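Putative enoyl-CoA hydratase/isomerase (PDB 3FDU) probably hydrates or isomerises enoyl-CoA thioesters, as a trimeric member of the crotonase family from Acinetobacter baumannii. Local coordinates at residues A155-H158 against K159-L163; K168-A172 against E173-Q177; Q209-A212 against L213-D217; E230-M233 against Q234-S238. The protein carries 4 engineered substitutions. All blocks are in the same frame, centred on the assembly; numbering follows the deposited sequence.

Contact 1: residues A155-H158 against K159-L163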
loop_
_atom_site.group_PDB
_atom_site.type_symbol
_atom_site.label_atom_id
_atom_site.label_comp_id
_atom_site.label_asym_id
_atom_site.label_seq_id
_atom_site.Cartn_x
_atom_site.Cartn_y
_atom_site.Cartn_z
ATOM N N ALA A 155 -0.266 -3.475 -3.568
ATOM C CA ALA A 155 -1.239 -4.427 -3.010
ATOM C C ALA A 155 -1.139 -4.600 -1.501
ATOM O O ALA A 155 -2.029 -5.201 -0.907
ATOM C CB ALA A 155 -1.132 -5.777 -3.697
ATOM N N GLY A 156 -0.066 -4.107 -0.877
ATOM C CA GLY A 156 0.141 -4.425 0.540
ATOM C C GLY A 156 1.063 -5.666 0.619
ATOM O O GLY A 156 1.022 -6.521 -0.250
ATOM N N TYR A 157 1.888 -5.791 1.665
ATOM C CA TYR A 157 2.796 -6.954 1.738
ATOM C C TYR A 157 2.079 -8.326 1.731
ATOM O O TYR A 157 2.429 -9.210 0.944
ATOM C CB TYR A 157 3.706 -6.858 2.982
ATOM C CG TYR A 157 4.748 -7.975 2.982
ATOM C CD1 TYR A 157 6.025 -7.768 2.463
ATOM C CD2 TYR A 157 4.438 -9.247 3.494
ATOM C CE1 TYR A 157 6.967 -8.801 2.464
ATOM C CE2 TYR A 157 5.383 -10.298 3.491
ATOM C CZ TYR A 157 6.635 -10.052 2.970
ATOM O OH TYR A 157 7.568 -11.062 2.951
ATOM N N HIS A 158 1.072 -8.520 2.590
ATOM C CA HIS A 158 0.421 -9.840 2.671
ATOM C C HIS A 158 -0.146 -10.312 1.339
ATOM O O HIS A 158 0.009 -11.473 0.963
ATOM C CB HIS A 158 -0.689 -9.845 3.746
ATOM C CG HIS A 158 -0.164 -9.939 5.153
ATOM N ND1 HIS A 158 -0.808 -9.368 6.239
ATOM C CD2 HIS A 158 0.937 -10.548 5.653
ATOM C CE1 HIS A 158 -0.114 -9.607 7.341
ATOM N NE2 HIS A 158 0.942 -10.333 7.015
ATOM N N LYS A 159 -0.853 -9.440 0.627
ATOM C CA LYS A 159 -1.437 -9.877 -0.646
ATOM C C LYS A 159 -0.368 -10.094 -1.697
ATOM O O LYS A 159 -0.475 -11.009 -2.517
ATOM C CB LYS A 159 -2.497 -8.881 -1.178
ATOM C CG LYS A 159 -3.269 -9.398 -2.398
ATOM C CD LYS A 159 -4.090 -10.726 -2.094
ATOM C CE LYS A 159 -4.917 -10.564 -0.766
ATOM N NZ LYS A 159 -5.836 -11.711 -0.363
ATOM N N ALA A 160 0.644 -9.228 -1.709
ATOM C CA ALA A 160 1.708 -9.409 -2.692
ATOM C C ALA A 160 2.397 -10.770 -2.425
ATOM O O ALA A 160 2.715 -11.503 -3.354
ATOM C CB ALA A 160 2.746 -8.243 -2.617
ATOM N N ALA A 161 2.664 -11.072 -1.162
ATOM C CA ALA A 161 3.294 -12.372 -0.857
ATOM C C ALA A 161 2.386 -13.538 -1.274
ATOM O O ALA A 161 2.869 -14.540 -1.818
ATOM C CB ALA A 161 3.668 -12.454 0.638
ATOM N N GLU A 162 1.073 -13.422 -1.069
ATOM C CA GLU A 162 0.142 -14.495 -1.536
ATOM C C GLU A 162 0.189 -14.748 -3.055
ATOM O O GLU A 162 0.296 -15.902 -3.542
ATOM C CB GLU A 162 -1.309 -14.202 -1.049
ATOM C CG GLU A 162 -2.430 -15.099 -1.643
ATOM C CD GLU A 162 -3.820 -14.664 -1.192
ATOM O OE1 GLU A 162 -4.745 -15.186 -1.774
ATOM O OE2 GLU A 162 -3.986 -13.779 -0.318
ATOM N N LEU A 163 0.203 -13.687 -3.840
ATOM C CA LEU A 163 0.225 -13.867 -5.298
ATOM C C LEU A 163 1.590 -14.299 -5.784
ATOM O O LEU A 163 1.698 -15.078 -6.727
ATOM C CB LEU A 163 -0.182 -12.568 -6.006
ATOM C CG LEU A 163 -1.581 -11.983 -5.647
ATOM C CD1 LEU A 163 -1.891 -10.619 -6.347
ATOM C CD2 LEU A 163 -2.674 -13.025 -5.984
HETATM O O HOH W 1 -1.925 -6.822 1.377
#
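Gly156 and Ala160 open the first turn of helix 157-166: Gly156 O accepts from Ala160 N at 3.1 Å, and the amides of Ala161 and Glu162 follow on the carbonyls of Tyr157 and His158. Gly156 ends the preceding helix with a positive phi of 94°, a conformation glycine adopts readily, and at once serves as N-cap of the next. A water bridges the gap between Ala155 O and Lys159 N, donating to the former at 2.8 Å and accepting from the latter at 2.9 Å. On one flank the Tyr157 ring has its CE2 4.0 Å from Ala161 CB, meeting the methyl obliquely, while its hydroxyl runs on to Asp122 of the second subunit. Lys159 leaves the backbone with CG anti to N (chi1 -172°), then bends at chi2 and chi3, which brings NZ forward, toward the next turn. There it forms a salt bridge with Glu162 OE2 at 2.8 Å, approaching on the syn side but 30° out of the carboxylate plane. OE2 also accepts from Asn182 of the second subunit and OE1 pairs with Lys168, partners that would probably stabilise the carboxylate's charge. His158 gives ND1 to Gly179 O of the second subunit. The whole is a helix-to-helix junction in which one glycine ends the first helix and N-caps the second, placed at the trimer interface of a crotonase-fold enzyme.

Contact 2: residues K168-A172 against E173-Q177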
loop_
_atom_site.group_PDB
_atom_site.type_symbol
_atom_site.label_atom_id
_atom_site.label_comp_id
_atom_site.label_asym_id
_atom_site.label_seq_id
_atom_site.Cartn_x
_atom_site.Cartn_y
_atom_site.Cartn_z
ATOM N N LYS A 168 -0.523 -18.488 -7.770
ATOM C CA LYS A 168 -1.859 -18.936 -8.219
ATOM C C LYS A 168 -2.507 -18.022 -9.282
ATOM O O LYS A 168 -2.185 -16.818 -9.400
ATOM C CB LYS A 168 -2.792 -19.044 -7.019
ATOM C CG LYS A 168 -3.083 -17.677 -6.318
ATOM C CD LYS A 168 -3.761 -17.992 -4.967
ATOM C CE LYS A 168 -4.522 -16.839 -4.423
ATOM N NZ LYS A 168 -4.992 -17.283 -3.072
ATOM N N LYS A 169 -3.467 -18.577 -10.025
ATOM C CA LYS A 169 -4.285 -17.765 -10.909
ATOM C C LYS A 169 -5.298 -17.009 -10.044
ATOM O O LYS A 169 -5.635 -17.407 -8.895
ATOM C CB LYS A 169 -4.966 -18.635 -12.020
ATOM C CG LYS A 169 -3.986 -19.161 -13.067
ATOM C CD LYS A 169 -4.605 -20.127 -14.055
ATOM C CE LYS A 169 -3.571 -20.555 -15.124
ATOM N NZ LYS A 169 -2.962 -19.369 -15.865
ATOM N N PHE A 170 -5.724 -15.860 -10.538
ATOM C CA PHE A 170 -6.643 -14.993 -9.786
ATOM C C PHE A 170 -7.506 -14.162 -10.734
ATOM O O PHE A 170 -7.122 -13.930 -11.886
ATOM C CB PHE A 170 -5.934 -14.145 -8.698
ATOM C CG PHE A 170 -4.860 -13.132 -9.234
ATOM C CD1 PHE A 170 -5.196 -11.776 -9.486
ATOM C CD2 PHE A 170 -3.532 -13.553 -9.445
ATOM C CE1 PHE A 170 -4.212 -10.845 -9.946
ATOM C CE2 PHE A 170 -2.535 -12.628 -9.898
ATOM C CZ PHE A 170 -2.905 -11.280 -10.182
ATOM N N ASN A 171 -8.695 -13.736 -10.271
ATOM C CA ASN A 171 -9.651 -13.192 -11.204
ATOM C C ASN A 171 -9.618 -11.664 -11.161
ATOM O O ASN A 171 -8.733 -11.065 -10.500
ATOM C CB ASN A 171 -11.070 -13.706 -10.908
ATOM C CG ASN A 171 -11.515 -13.383 -9.473
ATOM O OD1 ASN A 171 -11.065 -12.394 -8.882
ATOM N ND2 ASN A 171 -12.387 -14.214 -8.911
ATOM N N ALA A 172 -10.522 -11.020 -11.901
ATOM C CA ALA A 172 -10.473 -9.549 -11.955
ATOM C C ALA A 172 -10.822 -8.906 -10.605
ATOM O O ALA A 172 -10.290 -7.861 -10.247
ATOM C CB ALA A 172 -11.376 -8.999 -13.097
ATOM N N GLU A 173 -11.691 -9.530 -9.816
ATOM C CA GLU A 173 -12.052 -8.964 -8.517
ATOM C C GLU A 173 -10.870 -8.974 -7.558
ATOM O O GLU A 173 -10.680 -8.050 -6.781
ATOM C CB GLU A 173 -13.239 -9.725 -7.910
ATOM C CG GLU A 173 -14.572 -9.549 -8.661
ATOM C CD GLU A 173 -14.633 -10.208 -10.062
ATOM O OE1 GLU A 173 -13.898 -11.199 -10.361
ATOM O OE2 GLU A 173 -15.457 -9.714 -10.874
ATOM N N THR A 174 -10.097 -10.057 -7.568
ATOM C CA THR A 174 -8.849 -10.122 -6.785
ATOM C C THR A 174 -7.858 -9.036 -7.278
ATOM O O THR A 174 -7.260 -8.356 -6.454
ATOM C CB THR A 174 -8.183 -11.528 -6.892
ATOM O OG1 THR A 174 -9.046 -12.491 -6.247
ATOM C CG2 THR A 174 -6.767 -11.578 -6.180
ATOM N N ALA A 175 -7.707 -8.886 -8.597
ATOM C CA ALA A 175 -6.756 -7.922 -9.145
ATOM C C ALA A 175 -7.215 -6.525 -8.784
ATOM O O ALA A 175 -6.405 -5.669 -8.480
ATOM C CB ALA A 175 -6.646 -8.048 -10.706
ATOM N N LEU A 176 -8.532 -6.317 -8.752
ATOM C CA LEU A 176 -9.088 -4.978 -8.374
ATOM C C LEU A 176 -8.861 -4.703 -6.875
ATOM O O LEU A 176 -8.436 -3.633 -6.489
ATOM C CB LEU A 176 -10.605 -4.927 -8.723
ATOM C CG LEU A 176 -11.343 -3.626 -8.382
ATOM C CD1 LEU A 176 -11.124 -2.556 -9.429
ATOM C CD2 LEU A 176 -12.820 -3.886 -8.231
ATOM N N GLN A 177 -9.126 -5.681 -6.005
ATOM C CA GLN A 177 -8.804 -5.504 -4.574
ATOM C C GLN A 177 -7.325 -5.215 -4.279
ATOM O O GLN A 177 -7.021 -4.520 -3.304
ATOM C CB GLN A 177 -9.248 -6.732 -3.743
ATOM C CG GLN A 177 -10.750 -6.890 -3.751
ATOM C CD GLN A 177 -11.278 -7.949 -2.772
ATOM O OE1 GLN A 177 -11.353 -9.135 -3.095
ATOM N NE2 GLN A 177 -11.706 -7.500 -1.583
HETATM O O HOH W 2 -9.176 -14.750 -7.684
#
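Phe170 and Asn171 pack firmly on the first turn of helix 172-177, whereas the partly exposed side chain of Glu173 is loose. Within the tight part, ring atom CE1 of Phe170 lies 3.8 Å from Ala175 CB, which sits at the ring's edge near its plane. The Thr174 methyl approaches the same ring obliquely, with CG2 3.7 Å from Phe170 CD1, and the two side chains cross at about a right angle. The Phe132 ring of the neighbouring strand meets Phe170 with its plane nearly parallel, and Leu180 adds to the apolar surroundings. Asn171 takes the N-cap position. Its chi1 of 57° holds CG between the backbone N and carbonyl carbon, turning OD1 over the start of the helix, where it accepts from Thr174 N at 2.9 Å. This bond is nearly straight, with an N-H...O angle of 170°. The main chain adds Ala175 N to Asn171 O at 3.1 Å, and a water accepts from Asn171 N and lies 2.7 Å from Thr174 OG1. On the looser side, Glu173 is modelled in two conformers, so any approach of its carboxylate to the Asn171 amide is doubtful. The short, weakly bonded strand at about 169-170, outermost within this chain in a small sheet, thus passes at once into helix 172-177: an asparagine N-cap at a strand-to-helix junction within the crotonase fold.

Contact 3: residues Q209-A212 against L213-D217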
loop_
_atom_site.group_PDB
_atom_site.type_symbol
_atom_site.label_atom_id
_atom_site.label_comp_id
_atom_site.label_asym_id
_atom_site.label_seq_id
_atom_site.Cartn_x
_atom_site.Cartn_y
_atom_site.Cartn_z
ATOM N N GLN A 209 4.023 16.890 -15.891
ATOM C CA GLN A 209 4.624 17.298 -14.609
ATOM C C GLN A 209 4.053 16.499 -13.410
ATOM O O GLN A 209 4.733 16.203 -12.449
ATOM C CB GLN A 209 4.333 18.780 -14.393
ATOM C CG GLN A 209 4.714 19.214 -13.045
ATOM C CD GLN A 209 6.196 19.282 -12.937
ATOM O OE1 GLN A 209 6.814 20.274 -13.384
ATOM N NE2 GLN A 209 6.810 18.229 -12.372
ATOM N N THR A 210 2.771 16.185 -13.465
ATOM C CA THR A 210 2.136 15.471 -12.371
ATOM C C THR A 210 2.708 14.041 -12.291
ATOM O O THR A 210 3.042 13.539 -11.210
ATOM C CB THR A 210 0.638 15.377 -12.632
ATOM O OG1 THR A 210 0.091 16.706 -12.646
ATOM C CG2 THR A 210 -0.063 14.519 -11.548
ATOM N N LYS A 211 2.778 13.404 -13.457
ATOM C CA LYS A 211 3.384 12.073 -13.553
ATOM C C LYS A 211 4.871 12.055 -13.107
ATOM O O LYS A 211 5.327 11.151 -12.372
ATOM C CB LYS A 211 3.213 11.480 -14.982
ATOM C CG LYS A 211 3.761 10.019 -15.018
ATOM C CD LYS A 211 3.317 9.232 -16.282
ATOM C CE LYS A 211 4.060 7.881 -16.354
ATOM N NZ LYS A 211 3.456 7.097 -17.548
ATOM N N ALA A 212 5.622 13.090 -13.469
ATOM C CA ALA A 212 7.047 13.191 -13.092
ATOM C C ALA A 212 7.198 13.270 -11.574
ATOM O O ALA A 212 8.095 12.610 -11.007
ATOM C CB ALA A 212 7.729 14.444 -13.787
ATOM N N LEU A 213 6.326 14.050 -10.916
ATOM C CA LEU A 213 6.310 14.118 -9.444
ATOM C C LEU A 213 5.919 12.785 -8.752
ATOM O O LEU A 213 6.509 12.399 -7.725
ATOM C CB LEU A 213 5.361 15.202 -8.974
ATOM C CG LEU A 213 5.909 16.656 -9.123
ATOM C CD1 LEU A 213 4.724 17.668 -9.070
ATOM C CD2 LEU A 213 6.979 16.985 -8.064
ATOM N N MET A 214 4.888 12.125 -9.291
ATOM C CA MET A 214 4.465 10.799 -8.743
ATOM C C MET A 214 5.595 9.778 -8.902
ATOM O O MET A 214 5.755 8.844 -8.092
ATOM C CB MET A 214 3.209 10.303 -9.466
ATOM C CG MET A 214 1.956 11.245 -9.341
ATOM S SD MET A 214 0.466 10.673 -10.235
ATOM C CE MET A 214 0.167 9.146 -9.355
ATOM N N LYS A 215 6.363 9.937 -9.977
ATOM C CA LYS A 215 7.470 9.028 -10.244
ATOM C C LYS A 215 8.828 9.662 -9.942
ATOM O O LYS A 215 9.815 9.441 -10.664
ATOM C CB LYS A 215 7.399 8.467 -11.678
ATOM C CG LYS A 215 5.977 7.897 -11.954
ATOM C CD LYS A 215 5.910 7.039 -13.270
ATOM C CE LYS A 215 6.590 5.712 -13.102
ATOM N NZ LYS A 215 6.102 4.800 -14.169
ATOM N N HIS A 216 8.873 10.384 -8.832
ATOM C CA HIS A 216 10.083 11.053 -8.400
ATOM C C HIS A 216 11.172 10.007 -8.126
ATOM O O HIS A 216 12.308 10.353 -8.219
ATOM C CB HIS A 216 9.838 11.855 -7.105
ATOM C CG HIS A 216 9.531 10.978 -5.920
ATOM N ND1 HIS A 216 10.461 10.690 -4.943
ATOM C CD2 HIS A 216 8.395 10.320 -5.557
ATOM C CE1 HIS A 216 9.927 9.888 -4.039
ATOM N NE2 HIS A 216 8.670 9.661 -4.375
ATOM N N ASP A 217 10.819 8.757 -7.773
ATOM C CA ASP A 217 11.819 7.686 -7.485
ATOM C C ASP A 217 12.105 6.765 -8.667
ATOM O O ASP A 217 12.570 5.630 -8.471
ATOM C CB ASP A 217 11.350 6.818 -6.319
ATOM C CG ASP A 217 9.972 6.217 -6.572
ATOM O OD1 ASP A 217 9.260 6.678 -7.511
ATOM O OD2 ASP A 217 9.591 5.296 -5.830
HETATM O O HOH W 3 4.787 4.668 -17.041
#
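Extended from chi1 (-175°) to its tip, Lys211 runs alongside Lys215, whose chain starts beside its own backbone N and bends at chi3 (73°), so that both ammonium groups end on the same flank of the helix. The touching is done by methylenes, Lys211 CE lying 3.7 Å from Lys215 CD. Beyond them the two NZ atoms stand 4.9 Å apart, a pairing of like charges probably eased by acceptors. A water accepts from Lys211 NZ at 2.8 Å and, more weakly, from Lys215 NZ; Lys211 also forms a salt bridge with Asp122 and donates to Lys100 O, and Lys215 reaches Ala96 O. These partners probably help both lysines to stay protonated side by side. On another flank, Gln209 bends at chi2 and swings its amide forward over the next turn, where NE2 meets the branch of Leu213, 3.7 Å from CG. Thr210 and Met214 run alongside each other in the same direction, and the methyl CG2 of Thr210 is 4.1 Å from Met214 SD. The Met214 chain also presses on the backbone, with CG 3.2 Å from Thr210 O. Leu213, Met214 and Lys215 donate in turn to the carbonyls of Gln209, Thr210 and Lys211; the last of these bonds is the most bent, at 143°, just where Lys215 leaves helical geometry. In the third subunit, Ser148 lies against Leu213, Val152 against Met214 and Tyr157 against Lys215. What results is the C-terminal turn of helix 204-214, where the chain passes into a loop, built into the trimer interface of the crotonase fold.

Contact 4: residues E230-M233 against Q234-S238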
loop_
_atom_site.group_PDB
_atom_site.type_symbol
_atom_site.label_atom_id
_atom_site.label_comp_id
_atom_site.label_asym_id
_atom_site.label_seq_id
_atom_site.Cartn_x
_atom_site.Cartn_y
_atom_site.Cartn_z
ATOM N N GLU A 230 19.147 -9.523 -12.339
ATOM C CA GLU A 230 20.356 -10.315 -12.036
ATOM C C GLU A 230 20.012 -11.643 -11.332
ATOM O O GLU A 230 20.454 -12.754 -11.734
ATOM C CB GLU A 230 21.334 -9.439 -11.213
ATOM C CG GLU A 230 22.585 -10.179 -10.753
ATOM C CD GLU A 230 23.668 -9.208 -10.210
ATOM O OE1 GLU A 230 24.846 -9.599 -10.286
ATOM O OE2 GLU A 230 23.356 -8.083 -9.736
ATOM N N ILE A 231 19.170 -11.546 -10.313
ATOM C CA ILE A 231 18.683 -12.730 -9.625
ATOM C C ILE A 231 17.874 -13.669 -10.557
ATOM O O ILE A 231 18.029 -14.887 -10.501
ATOM C CB ILE A 231 17.874 -12.339 -8.357
ATOM C CG1 ILE A 231 18.864 -11.682 -7.360
ATOM C CG2 ILE A 231 17.066 -13.607 -7.778
ATOM C CD1 ILE A 231 18.196 -11.013 -6.194
ATOM N N PHE A 232 17.045 -13.081 -11.407
ATOM C CA PHE A 232 16.214 -13.813 -12.361
ATOM C C PHE A 232 17.114 -14.675 -13.303
ATOM O O PHE A 232 16.827 -15.850 -13.562
ATOM C CB PHE A 232 15.380 -12.803 -13.182
ATOM C CG PHE A 232 14.352 -13.445 -14.107
ATOM C CD1 PHE A 232 13.020 -13.588 -13.706
ATOM C CD2 PHE A 232 14.701 -13.851 -15.381
ATOM C CE1 PHE A 232 12.037 -14.195 -14.584
ATOM C CE2 PHE A 232 13.738 -14.457 -16.251
ATOM C CZ PHE A 232 12.411 -14.609 -15.854
ATOM N N MET A 233 18.196 -14.085 -13.812
ATOM C CA MET A 233 19.115 -14.838 -14.689
ATOM C C MET A 233 19.885 -15.976 -14.009
ATOM O O MET A 233 20.171 -17.020 -14.657
ATOM C CB MET A 233 20.043 -13.872 -15.462
ATOM C CG MET A 233 19.335 -13.086 -16.610
ATOM S SD MET A 233 18.535 -14.048 -17.961
ATOM C CE MET A 233 20.056 -14.921 -18.566
ATOM N N GLN A 234 20.217 -15.790 -12.723
ATOM C CA GLN A 234 20.746 -16.865 -11.843
ATOM C C GLN A 234 19.805 -18.064 -11.811
ATOM O O GLN A 234 20.238 -19.215 -11.882
ATOM C CB GLN A 234 20.936 -16.367 -10.402
ATOM C CG GLN A 234 22.036 -15.293 -10.248
ATOM C CD GLN A 234 22.136 -14.732 -8.819
ATOM O OE1 GLN A 234 21.474 -15.203 -7.879
ATOM N NE2 GLN A 234 22.968 -13.739 -8.657
ATOM N N ARG A 235 18.511 -17.776 -11.665
ATOM C CA ARG A 235 17.471 -18.833 -11.747
ATOM C C ARG A 235 17.329 -19.404 -13.113
ATOM O O ARG A 235 17.277 -20.617 -13.252
ATOM C CB ARG A 235 16.089 -18.305 -11.285
ATOM C CG ARG A 235 16.150 -17.446 -10.058
ATOM C CD ARG A 235 15.962 -18.161 -8.758
ATOM N NE ARG A 235 16.204 -19.577 -8.848
ATOM C CZ ARG A 235 17.363 -20.153 -8.538
ATOM N NH1 ARG A 235 18.380 -19.406 -8.114
ATOM N NH2 ARG A 235 17.483 -21.472 -8.631
ATOM N N VAL A 236 17.273 -18.565 -14.154
ATOM C CA VAL A 236 17.243 -19.099 -15.534
ATOM C C VAL A 236 18.442 -20.069 -15.870
ATOM O O VAL A 236 18.289 -21.071 -16.624
ATOM C CB VAL A 236 17.264 -17.959 -16.548
ATOM C CG1 VAL A 236 17.677 -18.462 -17.963
ATOM C CG2 VAL A 236 15.899 -17.127 -16.519
ATOM N N GLN A 237 19.621 -19.697 -15.372
ATOM C CA GLN A 237 20.879 -20.446 -15.583
ATOM C C GLN A 237 21.126 -21.556 -14.582
ATOM O O GLN A 237 22.177 -22.228 -14.620
ATOM C CB GLN A 237 22.081 -19.453 -15.527
ATOM C CG GLN A 237 22.066 -18.605 -16.772
ATOM C CD GLN A 237 23.212 -17.659 -16.856
ATOM O OE1 GLN A 237 23.002 -16.448 -16.865
ATOM N NE2 GLN A 237 24.454 -18.189 -16.896
ATOM N N SER A 238 20.204 -21.756 -13.663
ATOM C CA SER A 238 20.449 -22.768 -12.659
ATOM C C SER A 238 20.543 -24.199 -13.261
ATOM O O SER A 238 19.915 -24.524 -14.275
ATOM C CB SER A 238 19.405 -22.689 -11.533
ATOM O OG SER A 238 18.164 -23.183 -12.026
#
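Gln237 N donates to Met233 O in a short bond of 2.8 Å that completes the last helical turn. Beyond it the carbonyl oxygen of Arg235 is held twice, by Ser238 N at 3.2 Å and by Ser238 OG at 3.0 Å. The hydroxyl approaches this carbonyl tilted 17° from its plane. Ser238 also occupies the N-cap position of the next helix, and its OG makes a weak bond to Met241 N there. Among the side chains, Phe232 comes closest to Val236: ring atom CE2 is 3.4 Å from the CG2 methyl, in an oblique approach. With CG anti to the backbone N (chi1 -173°), the Phe232 ring is carried along the flank on which this methyl sits. Met233 bends at chi2 and chi3, folding its tip back so that CE lies 3.7 Å from Gln237 OE1, while SD is 4.3 Å from Val236 CG2. Phe74 of helix 68-76 packs on Met233 and Val236. The exposed flank is looser: Gln234 NE2 stands 4.1 Å from Glu230 CG, amide and carboxylate planes 67° apart. Arg235 is bent at chi2 and chi3 and leads away to a salt bridge with Glu240 of the following helix. Leu213 of the second subunit packs on Ile231. This is a helix-to-helix turn with Ser238 at the N-cap of helix 239-248, in the C-terminal helical region of this crotonase-fold chain.

How the contacts relate
From the N terminus the four contacts come strictly in series; each is a turn of local chain, so none closes a long loop and none nests within or crosses another. Contact 1 turns the chain from helix 147-155 into helix 157-166, and contact 2 soon carries it from strand 169-170 into helix 172-177. Those two touch, joined by a salt bridge and by apolar packing. Contact 3 ends helix 204-214, and contact 4 ends helix 218-236, their centres about 32 Å apart. Contacts 3 and 4 stand apart from the rest within the chain, but contact 3 of one copy meets contacts 1 and 4 of a neighbour, knitting the trimer together; contact 2 takes no part.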